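Pyruvate kinase 1 (Trypanosoma brucei brucei, PDB 4HYV) catalyses, as a pyruvate kinase (EC 2.7.1.40), the transfer of the phosphoryl group of phosphoenolpyruvate to ADP, yielding pyruvate and ATP. Local coordinates at residues E14-H19 against C351-S356; M208-F213 against L235-I240; V261-L266 against V293-Q298; T297-S302 against V314-N319. All coordinates share one frame; numbering follows the deposited sequence.

Interaction 1 (E14-H19 against C351-S356); sequences EPVAKH and CVEAQS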
loop_
_atom_site.group_PDB
_atom_site.type_symbol
_atom_site.label_atom_id
_atom_site.label_comp_id
_atom_site.label_asym_id
_atom_site.label_seq_id
_atom_site.Cartn_x
_atom_site.Cartn_y
_atom_site.Cartn_z
ATOM N N GLU A 14 -1.305 -27.060 8.383
ATOM C CA GLU A 14 -0.246 -26.508 9.205
ATOM C C GLU A 14 -0.569 -26.699 10.691
ATOM O O GLU A 14 -1.717 -26.645 11.083
ATOM C CB GLU A 14 -0.067 -25.011 8.911
ATOM C CG GLU A 14 0.543 -24.679 7.549
ATOM C CD GLU A 14 1.485 -25.751 7.048
ATOM O OE1 GLU A 14 1.347 -26.155 5.877
ATOM O OE2 GLU A 14 2.366 -26.192 7.818
ATOM N N PRO A 15 0.466 -26.796 11.533
ATOM C CA PRO A 15 0.244 -26.733 12.977
ATOM C C PRO A 15 -0.453 -25.412 13.347
ATOM O O PRO A 15 -0.140 -24.375 12.766
ATOM C CB PRO A 15 1.675 -26.744 13.549
ATOM C CG PRO A 15 2.517 -27.333 12.454
ATOM C CD PRO A 15 1.901 -26.798 11.194
ATOM N N VAL A 16 -1.327 -25.433 14.345
ATOM C CA VAL A 16 -1.888 -24.170 14.884
ATOM C C VAL A 16 -1.065 -23.580 16.035
ATOM O O VAL A 16 -0.257 -24.265 16.654
ATOM C CB VAL A 16 -3.346 -24.321 15.354
ATOM C CG1 VAL A 16 -4.250 -24.602 14.167
ATOM C CG2 VAL A 16 -3.473 -25.413 16.414
ATOM N N ALA A 17 -1.335 -22.316 16.342
ATOM C CA ALA A 17 -0.736 -21.638 17.445
ATOM C C ALA A 17 -0.797 -22.489 18.711
ATOM O O ALA A 17 -1.838 -23.124 19.002
ATOM C CB ALA A 17 -1.443 -20.295 17.657
ATOM N N LYS A 18 0.255 -22.408 19.528
ATOM C CA LYS A 18 0.300 -23.182 20.774
ATOM C C LYS A 18 -0.325 -22.457 21.963
ATOM O O LYS A 18 -0.750 -23.081 22.952
ATOM C CB LYS A 18 1.735 -23.592 21.095
ATOM C CG LYS A 18 2.172 -24.881 20.399
ATOM C CD LYS A 18 3.682 -24.948 20.276
ATOM C CE LYS A 18 4.191 -23.863 19.340
ATOM N NZ LYS A 18 5.612 -23.522 19.609
ATOM N N HIS A 19 -0.423 -21.146 21.858
ATOM C CA HIS A 19 -0.890 -20.329 22.981
ATOM C C HIS A 19 -2.031 -19.478 22.595
ATOM O O HIS A 19 -1.898 -18.591 21.767
ATOM C CB HIS A 19 0.250 -19.488 23.492
ATOM C CG HIS A 19 1.498 -20.290 23.739
ATOM N ND1 HIS A 19 1.513 -21.352 24.597
ATOM C CD2 HIS A 19 2.717 -20.340 23.028
ATOM C CE1 HIS A 19 2.728 -21.940 24.550
ATOM N NE2 HIS A 19 3.449 -21.343 23.555
ATOM N N CYS A 351 -11.164 -20.320 18.632
ATOM C CA CYS A 351 -10.314 -19.155 18.869
ATOM C C CYS A 351 -8.892 -19.321 18.311
ATOM O O CYS A 351 -8.405 -18.449 17.578
ATOM C CB CYS A 351 -10.247 -18.852 20.358
ATOM S SG CYS A 351 -11.746 -18.037 20.921
ATOM N N VAL A 352 -8.235 -20.436 18.655
ATOM C CA VAL A 352 -6.848 -20.667 18.258
ATOM C C VAL A 352 -6.743 -20.792 16.720
ATOM O O VAL A 352 -5.803 -20.286 16.095
ATOM C CB VAL A 352 -6.298 -21.962 18.925
ATOM C CG1 VAL A 352 -5.041 -22.443 18.246
ATOM C CG2 VAL A 352 -6.057 -21.722 20.408
ATOM N N GLU A 353 -7.720 -21.454 16.125
ATOM C CA GLU A 353 -7.812 -21.578 14.669
ATOM C C GLU A 353 -7.925 -20.189 13.979
ATOM O O GLU A 353 -7.150 -19.871 13.081
ATOM C CB GLU A 353 -9.045 -22.438 14.341
ATOM C CG GLU A 353 -8.917 -23.424 13.209
ATOM C CD GLU A 353 -7.575 -24.129 13.127
ATOM O OE1 GLU A 353 -7.365 -25.133 13.848
ATOM O OE2 GLU A 353 -6.797 -23.768 12.216
ATOM N N ALA A 354 -8.871 -19.357 14.425
ATOM C CA ALA A 354 -9.008 -18.016 13.873
ATOM C C ALA A 354 -7.731 -17.190 14.091
ATOM O O ALA A 354 -7.252 -16.463 13.172
ATOM C CB ALA A 354 -10.224 -17.297 14.496
ATOM N N GLN A 355 -7.167 -17.304 15.296
ATOM C CA GLN A 355 -5.915 -16.639 15.625
ATOM C C GLN A 355 -4.795 -17.030 14.676
ATOM O O GLN A 355 -4.099 -16.163 14.115
ATOM C CB GLN A 355 -5.544 -16.975 17.056
ATOM C CG GLN A 355 -4.141 -16.596 17.481
ATOM C CD GLN A 355 -3.816 -17.194 18.843
ATOM O OE1 GLN A 355 -4.729 -17.590 19.607
ATOM N NE2 GLN A 355 -2.532 -17.265 19.167
ATOM N N SER A 356 -4.675 -18.331 14.406
ATOM C CA SER A 356 -3.674 -18.825 13.458
ATOM C C SER A 356 -3.936 -18.416 11.998
ATOM O O SER A 356 -3.022 -18.400 11.184
ATOM C CB SER A 356 -3.536 -20.356 13.572
ATOM O OG SER A 356 -3.442 -20.699 14.940
#
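Ala17 and His19 of the loop 14-19 are bonded to Ser356 and Gln355 in the last turns of helix 340-356 by two nearly straight hydrogen bonds, and in each the loop gives backbone and the helix gives side chain. The first runs from Ala17 N to Ser356 OG at 3.0 Å. The same hydroxyl donates to Val352 O, 2.7 Å from Ser356 OG, one turn back in its own helix. OG lies beside the backbone N of Ser356 (chi1 -47°), a rotation that turns it back along the helix while leaving it open to the loop. Val352 O has two donors, since Ser356 N also bonds to it, and the two reach it from opposite faces of its carbonyl plane. The second bond joins Gln355 NE2 to His19 O over 3.0 Å. Gln355 is stretched out beyond CG, and the acceptor sits in its amide plane; the other end of the amide, OE1, accepts from Ala21 N, so both ends of the group are used and its flip is fixed by two backbone partners.

Between these bonds the packing is modest. Val16 CG2 rests 3.8 Å from Val352 CG1, the two side chains set roughly perpendicular, and Ala17 CB lies 3.6 Å from Gln355 NE2. Val16 CG1 touches the carboxylate of Glu353, whose OE1 is paired with Lys274 of the second subunit.

The contact is at the surface: the loop leads from helix 3-8 to the first barrel strand, 23-27, while the inner side of helix 340-356, through Cys351 and Ala354, packs on helix 311-323.

Interaction 2 (M208-F213 against L235-I240); sequences MIFASF and LIISKI. With PEP (phosphoenolpyruvate), chain E.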
loop_
_atom_site.group_PDB
_atom_site.type_symbol
_atom_site.label_atom_id
_atom_site.label_comp_id
_atom_site.label_asym_id
_atom_site.label_seq_id
_atom_site.Cartn_x
_atom_site.Cartn_y
_atom_site.Cartn_z
ATOM N N MET A 208 -15.105 -6.629 37.789
ATOM C CA MET A 208 -15.698 -5.805 36.739
ATOM C C MET A 208 -17.232 -5.833 36.775
ATOM O O MET A 208 -17.843 -6.826 37.176
ATOM C CB MET A 208 -15.198 -6.266 35.378
ATOM C CG MET A 208 -15.551 -7.691 35.054
ATOM S SD MET A 208 -14.520 -8.376 33.731
ATOM C CE MET A 208 -12.974 -8.741 34.597
ATOM N N ILE A 209 -17.838 -4.774 36.268
ATOM C CA ILE A 209 -19.285 -4.741 36.025
ATOM C C ILE A 209 -19.557 -4.873 34.539
ATOM O O ILE A 209 -19.029 -4.098 33.757
ATOM C CB ILE A 209 -19.884 -3.386 36.453
ATOM C CG1 ILE A 209 -19.479 -3.069 37.898
ATOM C CG2 ILE A 209 -21.405 -3.406 36.294
ATOM C CD1 ILE A 209 -19.835 -4.162 38.898
ATOM N N PHE A 210 -20.478 -5.764 34.165
ATOM C CA PHE A 210 -21.087 -5.708 32.826
ATOM C C PHE A 210 -22.429 -4.966 32.950
ATOM O O PHE A 210 -23.419 -5.510 33.505
ATOM C CB PHE A 210 -21.339 -7.124 32.271
ATOM C CG PHE A 210 -20.086 -7.988 32.131
ATOM C CD1 PHE A 210 -18.818 -7.432 32.155
ATOM C CD2 PHE A 210 -20.207 -9.346 31.830
ATOM C CE1 PHE A 210 -17.689 -8.224 31.947
ATOM C CE2 PHE A 210 -19.081 -10.146 31.621
ATOM C CZ PHE A 210 -17.820 -9.572 31.640
ATOM N N ALA A 211 -22.461 -3.726 32.473
ATOM C CA ALA A 211 -23.577 -2.821 32.788
ATOM C C ALA A 211 -24.619 -2.879 31.675
ATOM O O ALA A 211 -24.354 -2.478 30.551
ATOM C CB ALA A 211 -23.074 -1.390 32.978
ATOM N N SER A 212 -25.784 -3.444 31.982
ATOM C CA SER A 212 -26.769 -3.688 30.967
ATOM C C SER A 212 -27.392 -2.381 30.444
ATOM O O SER A 212 -27.562 -1.397 31.197
ATOM C CB SER A 212 -27.838 -4.646 31.481
ATOM O OG SER A 212 -27.268 -5.872 31.900
ATOM N N PHE A 213 -27.711 -2.373 29.149
ATOM C CA PHE A 213 -28.518 -1.301 28.532
ATOM C C PHE A 213 -27.924 0.088 28.609
ATOM O O PHE A 213 -28.650 1.077 28.565
ATOM C CB PHE A 213 -29.962 -1.301 29.065
ATOM C CG PHE A 213 -30.704 -2.590 28.790
ATOM C CD1 PHE A 213 -31.141 -2.896 27.502
ATOM C CD2 PHE A 213 -30.892 -3.552 29.818
ATOM C CE1 PHE A 213 -31.749 -4.129 27.223
ATOM C CE2 PHE A 213 -31.515 -4.774 29.542
ATOM C CZ PHE A 213 -31.932 -5.065 28.241
ATOM N N LEU A 235 -13.584 -2.457 36.819
ATOM C CA LEU A 235 -13.797 -2.089 35.408
ATOM C C LEU A 235 -15.272 -1.939 35.162
ATOM O O LEU A 235 -16.070 -2.721 35.671
ATOM C CB LEU A 235 -13.265 -3.167 34.484
ATOM C CG LEU A 235 -11.802 -3.566 34.602
ATOM C CD1 LEU A 235 -11.511 -4.564 33.500
ATOM C CD2 LEU A 235 -10.856 -2.360 34.509
ATOM N N ILE A 236 -15.644 -0.970 34.346
ATOM C CA ILE A 236 -17.018 -0.910 33.851
ATOM C C ILE A 236 -17.055 -1.247 32.367
ATOM O O ILE A 236 -16.543 -0.492 31.523
ATOM C CB ILE A 236 -17.695 0.479 34.089
ATOM C CG1 ILE A 236 -17.826 0.771 35.578
ATOM C CG2 ILE A 236 -19.091 0.513 33.475
ATOM C CD1 ILE A 236 -18.373 2.161 35.834
ATOM N N ILE A 237 -17.617 -2.411 32.066
ATOM C CA ILE A 237 -17.800 -2.844 30.709
ATOM C C ILE A 237 -19.252 -2.548 30.310
ATOM O O ILE A 237 -20.207 -3.133 30.866
ATOM C CB ILE A 237 -17.505 -4.365 30.594
ATOM C CG1 ILE A 237 -16.156 -4.713 31.236
ATOM C CG2 ILE A 237 -17.643 -4.860 29.149
ATOM C CD1 ILE A 237 -14.960 -4.197 30.488
ATOM N N SER A 238 -19.433 -1.607 29.402
ATOM C CA SER A 238 -20.778 -1.185 29.023
ATOM C C SER A 238 -21.357 -2.116 27.969
ATOM O O SER A 238 -20.703 -2.431 26.969
ATOM C CB SER A 238 -20.754 0.248 28.474
ATOM O OG SER A 238 -20.435 1.154 29.507
ATOM N N LYS A 239 -22.567 -2.595 28.209
ATOM C CA LYS A 239 -23.178 -3.510 27.264
ATOM C C LYS A 239 -23.995 -2.695 26.254
ATOM O O LYS A 239 -24.821 -1.872 26.644
ATOM C CB LYS A 239 -24.066 -4.507 28.002
ATOM C CG LYS A 239 -23.289 -5.496 28.850
ATOM C CD LYS A 239 -24.190 -6.176 29.876
ATOM C CE LYS A 239 -25.331 -6.944 29.208
ATOM N NZ LYS A 239 -26.074 -7.755 30.233
ATOM N N ILE A 240 -23.683 -2.840 24.961
ATOM C CA ILE A 240 -24.439 -2.129 23.914
ATOM C C ILE A 240 -25.509 -3.059 23.383
ATOM O O ILE A 240 -25.211 -4.155 22.889
ATOM C CB ILE A 240 -23.532 -1.735 22.748
ATOM C CG1 ILE A 240 -22.351 -0.924 23.271
ATOM C CG2 ILE A 240 -24.325 -0.979 21.698
ATOM C CD1 ILE A 240 -22.763 0.375 23.936
HETATM C C1 PEP E . -27.354 -9.739 25.652
HETATM O O1 PEP E . -28.510 -9.217 25.622
HETATM O "O2'" PEP E . -26.787 -10.093 24.584
HETATM C C2 PEP E . -26.684 -10.018 26.987
HETATM C C3 PEP E . -25.189 -10.410 27.031
HETATM O O2 PEP E . -27.284 -9.567 28.118
HETATM P P PEP E . -28.509 -10.448 28.884
HETATM O O1P PEP E . -27.998 -10.325 30.352
HETATM O O2P PEP E . -29.775 -10.035 28.251
HETATM O O3P PEP E . -28.242 -11.969 28.573
#
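Leu235 opens the pairing of strand 235-240 with strand 208-211, the parallel neighbours of a beta-alpha-beta unit in the eight-stranded TIM barrel, connected through helix 217-227. Its CB lies 3.8 Å from Met208 CB on one face of the sheet, and its carbonyl accepts from Ile209 N. Ile236 turns to the other face, where helix 217-227 packs against it and its CG2 makes a loose contact with Ala211 CB. At Ile237 the strand bonds both ways: N donates to Ile209 O and O accepts from Ala211 N, each 2.8 Å long. The Ile237 side chain runs alongside Phe210, pointing the same way, with CB 3.7 Å from Phe210 CD1. Ser238 faces the helix side again, and its hydroxyl is bonded to Ser256.

Lys239 carries the contact into the substrate site. Its N donates to Ala211 O, and CD lies 3.8 Å from Phe210 CB as the chain passes Phe210. A bend at chi3 (60°) brings NZ between Ser212 OG and the ligand. There NZ pairs with Asp84 and donates to phosphoenolpyruvate, at 3.0 Å from O2 and more weakly to O1P, so the amine holds the ligand at its bridging oxygen. NZ also donates to Ser212 OG at 2.8 Å, a hydroxyl that is itself bonded to Thr85 O.

Interaction 3 (V261-L266 against V293-Q298); sequences VARGDL and VICATQ. With MG (magnesium ion), chain C; PEP (phosphoenolpyruvate), chain E.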
loop_
_atom_site.group_PDB
_atom_site.type_symbol
_atom_site.label_atom_id
_atom_site.label_comp_id
_atom_site.label_asym_id
_atom_site.label_seq_id
_atom_site.Cartn_x
_atom_site.Cartn_y
_atom_site.Cartn_z
ATOM N N VAL A 261 -20.547 -6.220 23.118
ATOM C CA VAL A 261 -21.592 -6.251 22.090
ATOM C C VAL A 261 -22.650 -7.265 22.503
ATOM O O VAL A 261 -22.442 -8.484 22.376
ATOM C CB VAL A 261 -21.059 -6.650 20.695
ATOM C CG1 VAL A 261 -22.146 -6.407 19.651
ATOM C CG2 VAL A 261 -19.789 -5.862 20.372
ATOM N N ALA A 262 -23.735 -6.771 23.085
ATOM C CA ALA A 262 -24.673 -7.638 23.781
ATOM C C ALA A 262 -25.759 -8.061 22.793
ATOM O O ALA A 262 -26.816 -7.427 22.713
ATOM C CB ALA A 262 -25.279 -6.899 24.980
ATOM N N ARG A 263 -25.440 -9.059 21.965
ATOM C CA ARG A 263 -26.134 -9.249 20.705
ATOM C C ARG A 263 -27.584 -9.719 20.919
ATOM O O ARG A 263 -28.410 -9.564 20.047
ATOM C CB ARG A 263 -25.358 -10.225 19.795
ATOM C CG ARG A 263 -24.021 -9.644 19.256
ATOM C CD ARG A 263 -23.395 -10.576 18.227
ATOM N NE ARG A 263 -23.333 -11.960 18.705
ATOM C CZ ARG A 263 -22.852 -12.964 17.985
ATOM N NH1 ARG A 263 -22.322 -12.717 16.796
ATOM N NH2 ARG A 263 -22.896 -14.221 18.450
ATOM N N GLY A 264 -27.870 -10.285 22.098
ATOM C CA GLY A 264 -29.191 -10.833 22.399
ATOM C C GLY A 264 -30.266 -9.743 22.416
ATOM O O GLY A 264 -31.081 -9.654 21.494
ATOM N N ASP A 265 -30.199 -8.835 23.389
ATOM C CA ASP A 265 -31.068 -7.659 23.331
ATOM C C ASP A 265 -30.869 -6.786 22.093
ATOM O O ASP A 265 -31.847 -6.308 21.492
ATOM C CB ASP A 265 -31.001 -6.836 24.624
ATOM C CG ASP A 265 -31.730 -7.522 25.773
ATOM O OD1 ASP A 265 -31.049 -8.170 26.611
ATOM O OD2 ASP A 265 -32.975 -7.594 25.712
ATOM N N LEU A 266 -29.621 -6.604 21.673
ATOM C CA LEU A 266 -29.379 -5.745 20.502
ATOM C C LEU A 266 -30.195 -6.202 19.295
ATOM O O LEU A 266 -30.682 -5.386 18.514
ATOM C CB LEU A 266 -27.894 -5.703 20.166
ATOM C CG LEU A 266 -27.450 -4.755 19.055
ATOM C CD1 LEU A 266 -27.831 -3.326 19.460
ATOM C CD2 LEU A 266 -25.932 -4.881 18.847
ATOM N N VAL A 293 -12.920 -5.581 24.387
ATOM C CA VAL A 293 -14.228 -5.712 23.843
ATOM C C VAL A 293 -14.658 -7.192 23.822
ATOM O O VAL A 293 -13.878 -8.095 23.452
ATOM C CB VAL A 293 -14.349 -5.043 22.443
ATOM C CG1 VAL A 293 -13.500 -5.801 21.421
ATOM C CG2 VAL A 293 -15.842 -5.005 21.995
ATOM N N ILE A 294 -15.883 -7.433 24.271
ATOM C CA ILE A 294 -16.432 -8.810 24.370
ATOM C C ILE A 294 -17.584 -8.967 23.394
ATOM O O ILE A 294 -18.474 -8.126 23.342
ATOM C CB ILE A 294 -16.985 -9.049 25.764
ATOM C CG1 ILE A 294 -15.961 -8.616 26.817
ATOM C CG2 ILE A 294 -17.396 -10.491 25.944
ATOM C CD1 ILE A 294 -16.530 -8.621 28.231
ATOM N N CYS A 295 -17.523 -10.011 22.572
ATOM C CA CYS A 295 -18.642 -10.412 21.774
ATOM C C CYS A 295 -19.513 -11.466 22.524
ATOM O O CYS A 295 -19.000 -12.473 22.997
ATOM C CB CYS A 295 -18.146 -10.978 20.464
ATOM S SG CYS A 295 -19.502 -11.299 19.336
ATOM N N ALA A 296 -20.827 -11.236 22.591
ATOM C CA ALA A 296 -21.708 -12.054 23.422
ATOM C C ALA A 296 -22.939 -12.586 22.686
ATOM O O ALA A 296 -23.462 -11.945 21.788
ATOM C CB ALA A 296 -22.130 -11.300 24.679
ATOM N N THR A 297 -23.361 -13.788 23.086
ATOM C CA THR A 297 -24.753 -14.247 23.043
ATOM C C THR A 297 -25.061 -15.127 21.821
ATOM O O THR A 297 -24.821 -14.733 20.679
ATOM C CB THR A 297 -25.797 -13.120 23.171
ATOM O OG1 THR A 297 -25.648 -12.433 24.449
ATOM C CG2 THR A 297 -27.223 -13.724 23.052
ATOM N N GLN A 298 -25.503 -16.347 22.102
ATOM C CA GLN A 298 -25.829 -17.338 21.081
ATOM C C GLN A 298 -24.663 -17.746 20.172
ATOM O O GLN A 298 -24.882 -18.248 19.076
ATOM C CB GLN A 298 -27.024 -16.890 20.242
ATOM C CG GLN A 298 -28.333 -16.796 21.020
ATOM C CD GLN A 298 -29.513 -16.540 20.099
ATOM O OE1 GLN A 298 -29.399 -15.822 19.079
ATOM N NE2 GLN A 298 -30.603 -17.244 20.352
HETATM MG MG MG C . -29.300 -8.188 27.350
HETATM C C1 PEP E . -27.354 -9.739 25.652
HETATM O O1 PEP E . -28.510 -9.217 25.622
HETATM O "O2'" PEP E . -26.787 -10.093 24.584
HETATM C C2 PEP E . -26.684 -10.018 26.987
HETATM C C3 PEP E . -25.189 -10.410 27.031
HETATM O O2 PEP E . -27.284 -9.567 28.118
HETATM P P PEP E . -28.509 -10.448 28.884
HETATM O O1P PEP E . -27.998 -10.325 30.352
HETATM O O2P PEP E . -29.775 -10.035 28.251
HETATM O O3P PEP E . -28.242 -11.969 28.573
HETATM O O HOH W 1 -28.966 -7.179 29.091
#
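Val261 and Cys295 pair as parallel neighbours in the barrel, with Val261 N bonded to Ile294 O and Val261 O accepting from Ala296 N, before the first strand turns through Ala262, the N-cap, into helix 263-269. Arg263 then reaches across to the end of strand 293-296. Bent at chi3 (-49°), it brings NE 3.1 Å from Ala296 O, well above that carbonyl's plane, and NH2 3.0 Å from Thr297 O. Cys295 SG lies over one face of the guanidinium, offset toward its rim, while NH2 forms a salt bridge with Asp316 and NH1 a hydrogen bond with Gln279. Beside it Thr297 CG2 packs 3.6 Å from Gly264 CA.

The helix start holds the substrate. Asp265 N donates to phosphoenolpyruvate O1 at 2.8 Å; Gly264 N and Thr297 OG1 both approach O2', an atom whose position is less certain. Magnesium is bound by Asp265 OD1 at 1.9 Å, by Glu241, by a water and closely by substrate O1 and O2P, with O2 a longer ligand at 2.6 Å. The metal thus bridges carboxylate and phosphate, and with the helix N-terminus probably offsets the negative charge of the bound substrate.

Interaction 4 (T297-S302 against V314-N319); sequences TQMLES and VSDVAN. With PEP (phosphoenolpyruvate), chain E.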
loop_
_atom_site.group_PDB
_atom_site.type_symbol
_atom_site.label_atom_id
_atom_site.label_comp_id
_atom_site.label_asym_id
_atom_site.label_seq_id
_atom_site.Cartn_x
_atom_site.Cartn_y
_atom_site.Cartn_z
ATOM N N THR A 297 -23.361 -13.788 23.086
ATOM C CA THR A 297 -24.753 -14.247 23.043
ATOM C C THR A 297 -25.061 -15.127 21.821
ATOM O O THR A 297 -24.821 -14.733 20.679
ATOM C CB THR A 297 -25.797 -13.120 23.171
ATOM O OG1 THR A 297 -25.648 -12.433 24.449
ATOM C CG2 THR A 297 -27.223 -13.724 23.052
ATOM N N GLN A 298 -25.503 -16.347 22.102
ATOM C CA GLN A 298 -25.829 -17.338 21.081
ATOM C C GLN A 298 -24.663 -17.746 20.172
ATOM O O GLN A 298 -24.882 -18.248 19.076
ATOM C CB GLN A 298 -27.024 -16.890 20.242
ATOM C CG GLN A 298 -28.333 -16.796 21.020
ATOM C CD GLN A 298 -29.513 -16.540 20.099
ATOM O OE1 GLN A 298 -29.399 -15.822 19.079
ATOM N NE2 GLN A 298 -30.603 -17.244 20.352
ATOM N N MET A 299 -23.433 -17.617 20.651
ATOM C CA MET A 299 -22.275 -18.012 19.828
ATOM C C MET A 299 -22.200 -19.501 19.537
ATOM O O MET A 299 -21.806 -19.904 18.456
ATOM C CB MET A 299 -20.977 -17.498 20.445
ATOM C CG MET A 299 -21.037 -15.994 20.720
ATOM S SD MET A 299 -19.429 -15.208 20.811
ATOM C CE MET A 299 -19.010 -15.059 19.072
ATOM N N LEU A 300 -22.546 -20.319 20.528
ATOM C CA LEU A 300 -22.508 -21.776 20.393
ATOM C C LEU A 300 -23.839 -22.349 20.902
ATOM O O LEU A 300 -23.876 -23.373 21.594
ATOM C CB LEU A 300 -21.299 -22.383 21.161
ATOM C CG LEU A 300 -19.889 -22.053 20.631
ATOM C CD1 LEU A 300 -18.773 -22.710 21.442
ATOM C CD2 LEU A 300 -19.748 -22.456 19.171
ATOM N N GLU A 301 -24.921 -21.646 20.584
ATOM C CA GLU A 301 -26.180 -21.810 21.255
ATOM C C GLU A 301 -26.624 -23.272 21.276
ATOM O O GLU A 301 -26.954 -23.816 22.341
ATOM C CB GLU A 301 -27.243 -20.975 20.557
ATOM C CG GLU A 301 -28.650 -21.170 21.125
ATOM C CD GLU A 301 -28.894 -20.308 22.344
ATOM O OE1 GLU A 301 -30.076 -20.017 22.644
ATOM O OE2 GLU A 301 -27.898 -19.871 22.970
ATOM N N SER A 302 -26.628 -23.911 20.106
ATOM C CA SER A 302 -27.097 -25.295 20.003
ATOM C C SER A 302 -26.393 -26.260 20.970
ATOM O O SER A 302 -26.931 -27.322 21.260
ATOM C CB SER A 302 -26.995 -25.818 18.557
ATOM O OG SER A 302 -25.666 -26.179 18.238
ATOM N N VAL A 314 -19.680 -22.195 14.677
ATOM C CA VAL A 314 -18.251 -22.211 14.607
ATOM C C VAL A 314 -17.736 -20.952 13.870
ATOM O O VAL A 314 -16.811 -20.279 14.315
ATOM C CB VAL A 314 -17.745 -23.459 13.893
ATOM C CG1 VAL A 314 -16.258 -23.269 13.500
ATOM C CG2 VAL A 314 -17.944 -24.693 14.781
ATOM N N SER A 315 -18.304 -20.707 12.705
ATOM C CA SER A 315 -18.099 -19.495 11.969
ATOM C C SER A 315 -18.261 -18.203 12.844
ATOM O O SER A 315 -17.451 -17.286 12.774
ATOM C CB SER A 315 -19.093 -19.476 10.817
ATOM O OG SER A 315 -19.215 -18.203 10.296
ATOM N N ASP A 316 -19.309 -18.156 13.645
ATOM C CA ASP A 316 -19.582 -16.985 14.451
ATOM C C ASP A 316 -18.436 -16.679 15.418
ATOM O O ASP A 316 -18.009 -15.521 15.552
ATOM C CB ASP A 316 -20.881 -17.195 15.233
ATOM C CG ASP A 316 -21.315 -15.957 15.970
ATOM O OD1 ASP A 316 -21.148 -14.855 15.426
ATOM O OD2 ASP A 316 -21.727 -16.064 17.139
ATOM N N VAL A 317 -17.965 -17.711 16.114
ATOM C CA VAL A 317 -16.806 -17.592 17.009
ATOM C C VAL A 317 -15.529 -17.190 16.255
ATOM O O VAL A 317 -14.808 -16.293 16.665
ATOM C CB VAL A 317 -16.520 -18.912 17.786
ATOM C CG1 VAL A 317 -15.215 -18.769 18.583
ATOM C CG2 VAL A 317 -17.672 -19.261 18.717
ATOM N N ALA A 318 -15.274 -17.842 15.141
ATOM C CA ALA A 318 -14.069 -17.562 14.384
ATOM C C ALA A 318 -14.059 -16.124 13.899
ATOM O O ALA A 318 -13.054 -15.431 14.028
ATOM C CB ALA A 318 -13.932 -18.531 13.224
ATOM N N ASN A 319 -15.217 -15.624 13.472
ATOM C CA ASN A 319 -15.271 -14.289 12.904
ATOM C C ASN A 319 -15.244 -13.143 13.928
ATOM O O ASN A 319 -14.845 -12.003 13.600
ATOM C CB ASN A 319 -16.449 -14.148 11.921
ATOM C CG ASN A 319 -16.142 -14.791 10.567
ATOM O OD1 ASN A 319 -15.161 -14.459 9.939
ATOM N ND2 ASN A 319 -16.891 -15.805 10.210
HETATM C C1 PEP E . -27.354 -9.739 25.652
HETATM O O1 PEP E . -28.510 -9.217 25.622
HETATM O "O2'" PEP E . -26.787 -10.093 24.584
HETATM C C2 PEP E . -26.684 -10.018 26.987
HETATM C C3 PEP E . -25.189 -10.410 27.031
HETATM O O2 PEP E . -27.284 -9.567 28.118
HETATM P P PEP E . -28.509 -10.448 28.884
HETATM O O1P PEP E . -27.998 -10.325 30.352
HETATM O O2P PEP E . -29.775 -10.035 28.251
HETATM O O3P PEP E . -28.242 -11.969 28.573
#
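Met299 and Leu300, in the loop that follows barrel strand 293-296, pack on one side of helix 311-323, so the contact lies within the beta-alpha part of the TIM barrel that leads out from the active site. No hydrogen bond crosses between 297-302 and 314-319; contact is by van der Waals packing.

The apolar part centres on Val317. Its CG2 lies 3.8 Å from Leu300 CD2, where one side chain runs across the other, and 4.1 Å from Met299 CB. Met299 goes further, running nearly straight through chi2 and then bending at chi3 (78°), which lays the terminal methyl against the helix backbone, with CE 3.9 Å from Val317 CA. Helix 340-356 closes over this cluster: Met347 meets both Met299 and Val317, and Val343 touches Leu300.

The polar side of the contact belongs to Asp316, whose partners lie elsewhere. Its CG stands anti to the backbone N (chi1 -173°), swinging the carboxylate toward the loop. OD2 has Arg263 as its partner, and the loop and the helix are tied through that one guanidinium. OD1 is bonded to Ser315 of the second subunit, and Ser315 of this chain returns the bond to Asp316 there, a reciprocal pair across the subunit interface. Gln298 also reaches that interface, its OE1 accepting from Arg311 N of the second subunit.

Where the two groups meet, the side chains of Met299 and Asp316 cross at about a right angle, and Asp316 OD2 sits 3.4 Å from Met299 CA and 3.5 Å from Met299 CE.

Interactions 2 and 3 lie in the same parallel barrel, centres about 11 Å apart, on neighbouring strands 235-240 and 258-262, and both grip phosphoenolpyruvate. Along the chain 2 closes before 3 opens. Interaction 4 shares Thr297 and Gln298 with 3, again about 11 Å between centres, and the Arg263-Asp316 salt bridge joins them, tying the start of helix 263-269 to helix 311-323. All three are nested within the long loop closed by interaction 1, which touches 4 through helix 340-356 but stands about 29 Å from interaction 2, centre to centre. A continuous packed path thus runs from the active site to the barrel's periphery, meeting the second subunit at interactions 3, 4 and 1.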